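Local coordinates for protein Plm1 (Streptomyces sp. HK803, PDB 4HXY) that is the ketoreductase of the first phoslactomycin polyketide synthase module and probably reduces the beta-keto group of the growing chain with NADPH, at residues E33-P36 against A37-S40; G201-A204 against R205-E209; L305-D308 against E309-D313. All coordinates share one frame; numbering follows the deposited sequence.

Contact 1: residues E33-P36 against A37-S40; sequences EVPP and ALGS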
loop_
_atom_site.group_PDB
_atom_site.type_symbol
_atom_site.label_atom_id
_atom_site.label_comp_id
_atom_site.label_asym_id
_atom_site.label_seq_id
_atom_site.Cartn_x
_atom_site.Cartn_y
_atom_site.Cartn_z
ATOM N N GLU A 33 8.654 -2.500 19.980
ATOM C CA GLU A 33 7.968 -3.265 21.000
ATOM C C GLU A 33 8.097 -4.741 20.685
ATOM O O GLU A 33 7.347 -5.294 19.888
ATOM C CB GLU A 33 6.500 -2.888 21.066
ATOM C CG GLU A 33 5.767 -3.495 22.250
ATOM C CD GLU A 33 4.439 -2.812 22.537
ATOM O OE1 GLU A 33 4.120 -1.782 21.880
ATOM O OE2 GLU A 33 3.709 -3.318 23.421
ATOM N N VAL A 34 9.046 -5.385 21.339
ATOM C CA VAL A 34 9.216 -6.821 21.187
ATOM C C VAL A 34 8.564 -7.474 22.396
ATOM O O VAL A 34 8.957 -7.204 23.535
ATOM C CB VAL A 34 10.709 -7.205 21.079
ATOM C CG1 VAL A 34 10.868 -8.688 20.925
ATOM C CG2 VAL A 34 11.336 -6.473 19.885
ATOM N N PRO A 35 7.559 -8.317 22.167
ATOM C CA PRO A 35 6.791 -8.835 23.287
ATOM C C PRO A 35 7.559 -9.877 24.078
ATOM O O PRO A 35 8.540 -10.427 23.589
ATOM C CB PRO A 35 5.568 -9.451 22.617
ATOM C CG PRO A 35 6.054 -9.869 21.301
ATOM C CD PRO A 35 7.035 -8.806 20.879
ATOM N N PRO A 36 7.119 -10.135 25.303
ATOM C CA PRO A 36 7.899 -11.034 26.153
ATOM C C PRO A 36 8.131 -12.429 25.593
ATOM O O PRO A 36 9.225 -12.966 25.782
ATOM C CB PRO A 36 7.101 -11.079 27.469
ATOM C CG PRO A 36 5.918 -10.194 27.281
ATOM C CD PRO A 36 6.121 -9.367 26.065
ATOM N N ALA A 37 7.145 -12.994 24.893
ATOM C CA ALA A 37 7.288 -14.347 24.334
ATOM C C ALA A 37 8.355 -14.433 23.242
ATOM O O ALA A 37 8.842 -15.523 22.939
ATOM C CB ALA A 37 5.965 -14.860 23.794
ATOM N N LEU A 38 8.695 -13.300 22.636
ATOM C CA LEU A 38 9.840 -13.259 21.711
ATOM C C LEU A 38 11.159 -12.820 22.360
ATOM O O LEU A 38 12.216 -13.327 21.983
ATOM C CB LEU A 38 9.534 -12.360 20.518
ATOM C CG LEU A 38 8.333 -12.777 19.682
ATOM C CD1 LEU A 38 8.180 -11.822 18.483
ATOM C CD2 LEU A 38 8.387 -14.215 19.201
ATOM N N GLY A 39 11.120 -11.876 23.296
ATOM C CA GLY A 39 12.332 -11.439 23.986
ATOM C C GLY A 39 13.060 -12.611 24.637
ATOM O O GLY A 39 14.295 -12.609 24.771
ATOM N N SER A 40 12.282 -13.611 25.049
ATOM C CA SER A 40 12.818 -14.790 25.737
ATOM C C SER A 40 13.561 -15.766 24.827
ATOM O O SER A 40 14.157 -16.733 25.319
ATOM C CB SER A 40 11.695 -15.511 26.486
ATOM O OG SER A 40 10.738 -16.046 25.581
#

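Contact 2: residues G201-A204 against R205-E209; sequences GHVA and RRVAE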
loop_
_atom_site.group_PDB
_atom_site.type_symbol
_atom_site.label_atom_id
_atom_site.label_comp_id
_atom_site.label_asym_id
_atom_site.label_seq_id
_atom_site.Cartn_x
_atom_site.Cartn_y
_atom_site.Cartn_z
ATOM N N GLY A 201 -9.331 13.476 -12.524
ATOM C CA GLY A 201 -10.004 14.092 -13.679
ATOM C C GLY A 201 -10.404 13.078 -14.735
ATOM O O GLY A 201 -11.510 13.142 -15.289
ATOM N N HIS A 202 -9.514 12.128 -15.023
ATOM C CA HIS A 202 -9.857 11.076 -15.980
ATOM C C HIS A 202 -11.053 10.253 -15.514
ATOM O O HIS A 202 -11.908 9.889 -16.300
ATOM C CB HIS A 202 -8.689 10.126 -16.223
ATOM C CG HIS A 202 -7.515 10.772 -16.872
ATOM N ND1 HIS A 202 -7.617 11.486 -18.043
ATOM C CD2 HIS A 202 -6.206 10.798 -16.526
ATOM C CE1 HIS A 202 -6.426 11.955 -18.372
ATOM N NE2 HIS A 202 -5.553 11.550 -17.472
ATOM N N VAL A 203 -11.084 9.949 -14.236
ATOM C CA VAL A 203 -12.168 9.173 -13.656
ATOM C C VAL A 203 -13.463 9.970 -13.708
ATOM O O VAL A 203 -14.505 9.448 -14.098
ATOM C CB VAL A 203 -11.858 8.779 -12.208
ATOM C CG1 VAL A 203 -13.059 8.105 -11.550
ATOM C CG2 VAL A 203 -10.600 7.874 -12.168
ATOM N N ALA A 204 -13.369 11.251 -13.367
ATOM C CA ALA A 204 -14.515 12.167 -13.437
ATOM C C ALA A 204 -15.143 12.188 -14.832
ATOM O O ALA A 204 -16.364 12.081 -14.966
ATOM C CB ALA A 204 -14.107 13.571 -13.039
ATOM N N ARG A 205 -14.306 12.307 -15.862
ATOM C CA ARG A 205 -14.793 12.335 -17.248
ATOM C C ARG A 205 -15.435 10.989 -17.640
ATOM O O ARG A 205 -16.421 10.949 -18.363
ATOM C CB ARG A 205 -13.659 12.671 -18.206
ATOM C CG ARG A 205 -13.100 14.057 -18.055
ATOM C CD ARG A 205 -11.982 14.286 -19.077
ATOM N NE ARG A 205 -11.111 15.419 -18.757
ATOM C CZ ARG A 205 -9.889 15.353 -18.209
ATOM N NH1 ARG A 205 -9.214 16.477 -17.996
ATOM N NH2 ARG A 205 -9.322 14.197 -17.878
ATOM N N ARG A 206 -14.847 9.888 -17.167
ATOM C CA ARG A 206 -15.381 8.552 -17.438
ATOM C C ARG A 206 -16.770 8.379 -16.835
ATOM O O ARG A 206 -17.695 7.889 -17.501
ATOM C CB ARG A 206 -14.433 7.467 -16.899
ATOM C CG ARG A 206 -14.923 6.022 -17.033
ATOM C CD ARG A 206 -15.439 5.666 -18.431
ATOM N NE ARG A 206 -14.426 5.796 -19.471
ATOM C CZ ARG A 206 -13.703 4.797 -19.991
ATOM N NH1 ARG A 206 -12.817 5.073 -20.939
ATOM N NH2 ARG A 206 -13.853 3.536 -19.594
ATOM N N VAL A 207 -16.914 8.802 -15.586
ATOM C CA VAL A 207 -18.202 8.748 -14.894
ATOM C C VAL A 207 -19.226 9.601 -15.630
ATOM O O VAL A 207 -20.363 9.172 -15.862
ATOM C CB VAL A 207 -18.059 9.221 -13.432
ATOM C CG1 VAL A 207 -19.437 9.339 -12.749
ATOM C CG2 VAL A 207 -17.185 8.275 -12.673
ATOM N N ALA A 208 -18.818 10.803 -16.003
ATOM C CA ALA A 208 -19.718 11.745 -16.674
ATOM C C ALA A 208 -20.218 11.182 -18.001
ATOM O O ALA A 208 -21.422 11.226 -18.307
ATOM C CB ALA A 208 -19.017 13.068 -16.880
ATOM N N GLU A 209 -19.291 10.635 -18.776
ATOM C CA GLU A 209 -19.598 9.992 -20.067
ATOM C C GLU A 209 -20.622 8.851 -19.972
ATOM O O GLU A 209 -21.401 8.606 -20.909
ATOM C CB GLU A 209 -18.298 9.456 -20.689
ATOM C CG GLU A 209 -17.451 10.537 -21.333
ATOM C CD GLU A 209 -16.000 10.114 -21.545
ATOM O OE1 GLU A 209 -15.722 8.893 -21.611
ATOM O OE2 GLU A 209 -15.135 11.017 -21.627
HETATM O O HOH W 1 -9.734 11.880 -19.645
#

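Contact 3: residues L305-D308 against E309-D313; sequences LLLD and ELLPD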
loop_
_atom_site.group_PDB
_atom_site.type_symbol
_atom_site.label_atom_id
_atom_site.label_comp_id
_atom_site.label_asym_id
_atom_site.label_seq_id
_atom_site.Cartn_x
_atom_site.Cartn_y
_atom_site.Cartn_z
ATOM N N LEU A 305 -9.239 6.436 5.812
ATOM C CA LEU A 305 -9.786 5.978 7.074
ATOM C C LEU A 305 -10.982 6.840 7.460
ATOM O O LEU A 305 -11.974 6.331 7.977
ATOM C CB LEU A 305 -8.746 6.032 8.184
ATOM C CG LEU A 305 -7.703 4.914 8.092
ATOM C CD1 LEU A 305 -6.494 5.223 8.991
ATOM C CD2 LEU A 305 -8.249 3.517 8.380
ATOM N N LEU A 306 -10.870 8.140 7.215
ATOM C CA LEU A 306 -11.978 9.057 7.543
ATOM C C LEU A 306 -13.171 8.763 6.637
ATOM O O LEU A 306 -14.313 8.663 7.114
ATOM C CB LEU A 306 -11.533 10.504 7.395
ATOM C CG LEU A 306 -12.539 11.597 7.779
ATOM C CD1 LEU A 306 -13.025 11.443 9.216
ATOM C CD2 LEU A 306 -11.905 12.960 7.557
ATOM N N LEU A 307 -12.911 8.548 5.347
ATOM C CA LEU A 307 -13.982 8.213 4.405
ATOM C C LEU A 307 -14.682 6.918 4.793
ATOM O O LEU A 307 -15.898 6.815 4.710
ATOM C CB LEU A 307 -13.463 8.093 2.983
ATOM C CG LEU A 307 -13.065 9.401 2.300
ATOM C CD1 LEU A 307 -12.078 9.132 1.155
ATOM C CD2 LEU A 307 -14.296 10.158 1.803
ATOM N N ASP A 308 -13.902 5.908 5.158
ATOM C CA ASP A 308 -14.440 4.620 5.554
ATOM C C ASP A 308 -15.354 4.794 6.768
ATOM O O ASP A 308 -16.451 4.225 6.826
ATOM C CB ASP A 308 -13.292 3.649 5.874
ATOM C CG ASP A 308 -13.770 2.336 6.478
ATOM O OD1 ASP A 308 -14.489 1.563 5.821
ATOM O OD2 ASP A 308 -13.411 2.077 7.631
ATOM N N GLU A 309 -14.907 5.579 7.733
ATOM C CA GLU A 309 -15.683 5.797 8.949
ATOM C C GLU A 309 -17.002 6.547 8.701
ATOM O O GLU A 309 -18.070 6.164 9.241
ATOM C CB GLU A 309 -14.833 6.516 9.976
ATOM C CG GLU A 309 -15.556 6.766 11.294
ATOM C CD GLU A 309 -14.835 7.761 12.159
ATOM O OE1 GLU A 309 -13.604 7.916 11.992
ATOM O OE2 GLU A 309 -15.516 8.423 12.988
ATOM N N LEU A 310 -16.941 7.594 7.895
ATOM C CA LEU A 310 -18.091 8.483 7.701
ATOM C C LEU A 310 -19.091 7.934 6.681
ATOM O O LEU A 310 -20.238 8.422 6.606
ATOM C CB LEU A 310 -17.635 9.883 7.261
ATOM C CG LEU A 310 -16.739 10.685 8.218
ATOM C CD1 LEU A 310 -16.339 12.046 7.606
ATOM C CD2 LEU A 310 -17.389 10.854 9.578
ATOM N N LEU A 311 -18.678 6.952 5.890
ATOM C CA LEU A 311 -19.508 6.429 4.800
ATOM C C LEU A 311 -19.617 4.907 4.865
ATOM O O LEU A 311 -19.051 4.203 4.035
ATOM C CB LEU A 311 -18.908 6.852 3.467
ATOM C CG LEU A 311 -18.991 8.346 3.193
ATOM C CD1 LEU A 311 -18.173 8.728 1.991
ATOM C CD2 LEU A 311 -20.472 8.748 3.004
ATOM N N PRO A 312 -20.328 4.377 5.868
ATOM C CA PRO A 312 -20.491 2.919 6.016
ATOM C C PRO A 312 -21.343 2.234 4.957
ATOM O O PRO A 312 -21.234 1.013 4.810
ATOM C CB PRO A 312 -21.199 2.786 7.371
ATOM C CG PRO A 312 -21.922 4.081 7.551
ATOM C CD PRO A 312 -21.006 5.120 6.947
ATOM N N ASP A 313 -22.177 3.000 4.249
ATOM C CA ASP A 313 -23.137 2.466 3.291
ATOM C C ASP A 313 -22.838 3.065 1.914
ATOM O O ASP A 313 -23.265 4.181 1.611
ATOM C CB ASP A 313 -24.573 2.825 3.721
ATOM C CG ASP A 313 -24.884 2.410 5.156
ATOM O OD1 ASP A 313 -24.477 1.293 5.543
ATOM O OD2 ASP A 313 -25.514 3.206 5.904
HETATM O O HOH W 2 -10.931 7.359 11.017
#

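Contact 1: residues E33-P36 against A37-S40
The start of the short helix 36-39, which follows strand 28-32, is built here from P35 to S40 folding back on one another. P35 sits at the N-cap position. Its ring offers no side-chain acceptor to cap the end amides. P35 O begins the helical bonding and accepts two amide protons from the first turn. L38 N lies 3.0 Å from P35 O and comes from above the carbonyl plane, with a bent N-H...O angle of 137°. G39 N is also 3.0 Å from P35 O, but here the bond is much straighter, at 167°, and runs almost in line with the carbonyl. One residue on, S40 N bonds to P36 O at 3.2 Å.

P36 takes the first helical position after the N-cap, where proline is well tolerated. Its ring nitrogen has no proton to give, but it also has no helical carbonyl one turn back, so no helix bond is lost.

The side chains close the turn from one flank. V34 and L38 cross at about a right angle, and V34 CG1 meets L38 CB at 3.9 Å. V34 CG1 stands anti to the backbone N (chi1 180°), which turns this methyl rather than CG2 to the helix. The P35 ring presents its CG and CD to the isobutyl end of L38, with P35 CD 4.0 Å from L38 CD1. I135, in a neighbouring loop, touches P35, A37 and L38.

S40 OG is placed between its backbone N and carbonyl carbon, near P36 O at 3.4 Å and A37 O at 3.3 Å. Either contact is weak, and which of the two carbonyls takes the one hydroxyl proton is not settled. R140 gives the firmer polar contacts, with NH2 bonded to S40 OG and NE to A37 O.

Contact 2: residues G201-A204 against R205-E209
H202 and R205 both carry CG anti to the carbonyl carbon (chi1 -65° and -66°), which sets their side chains side by side and pointing the same way. They lie on helix 198-210, the first helix of the Rossmann-type ketoreductase fold, between strands 189-193 and 215-220. This helix follows a glycine-rich turn consistent with the TGxxxGxG type, as in short-chain dehydrogenases/reductases.

The R205 chain runs extended from CG to NE and passes over the carbonyl of G201, with R205 CG 3.3 Å from G201 O. Its NH2 comes to 3.2 Å from H202 ND1. The angle is too poor for a hydrogen bond, and the imidazole and guanidinium planes stand 52° apart. A water joins them instead. The second ring nitrogen, H202 NE2, makes a weak hydrogen bond to G366 O.

The backbone here is regular helix. R205 N bonds to G201 O, and V207 N bonds to V203 O almost in line with the carbonyl. On the buried side, A204 touches L218 and A208 touches I216, both of strand 215-220, and both alanines touch I236 of helix 229-237. V203 CG1 and V207 CG2 meet more loosely, at 4.3 Å.

The bridging water lies in the plane of the imidazole at its edge, 2.7 Å from H202 ND1, and accepts a hydrogen bond from R205 NH2 at 2.9 Å.

Contact 3: residues L305-D308 against E309-D313
L306 and L310, one helical turn apart, run obliquely across each other and touch through their branches. L306 CD1 lies 3.7 Å from L310 CD1, and L306 CG is almost as close to that same methyl. The two side chains leave the backbone differently. L306 has CG anti to its own backbone N (chi1 -176°), whereas L310 has CG anti to the carbonyl carbon (chi1 -62°). The first leans forward along the helix and the second leans back, which brings them together. L310 CG also comes to 3.3 Å from L306 O. Replacing L310 with alanine would probably leave the L306 methyl without its mate and open a gap beside I260 of helix 253-265.

L307 and L311 are arranged otherwise. They lie side by side and point the same way, with L307 CD2 4.1 Å from L311 CD1. Both reach V273 of strand 270-275.

E309 and D308 form two separate polar faces. E309 has an extended chain, and its OE1 accepts a hydrogen bond from a water at 2.9 Å. The same water binds L305 O weakly. E309 OE2 forms a salt bridge with R253. The D308 carboxylate points instead to helix 333-351, where it is buried and gripped by two arginines, R349 at OD1 and R348 at OD2. These charges would be expected to favour its ionised form.

The backbone shows the helix running out. L310 N binds L306 O at 2.9 Å. L311 N to L307 O is 3.0 Å but weak, at 127°, and L311 is the first residue to leave helical angles. P312 follows. This is the C-terminal end of helix 290-310, a long helix of the Rossmann-type fold, turning toward strand 316-322.

How the contacts relate
The three contacts follow one another along the chain and none touches another. Contacts 2 and 3 both belong to the NADPH-binding ketoreductase part, with centres 23 Å apart and nearest atoms about 13 Å apart. Neither reaches the cofactor directly: the side chain of H202 in contact 2 is about 7 Å from the bound NADPH, and that of L307 in contact 3 about 9 Å. Contact 1 is remote from both. Its centre is 51 Å from that of contact 2, on the opposite side of the chain's centre, and 35 Å from that of contact 3. Contact 1 begins a short surface helix, contact 2 runs within a helix, and contact 3 ends one.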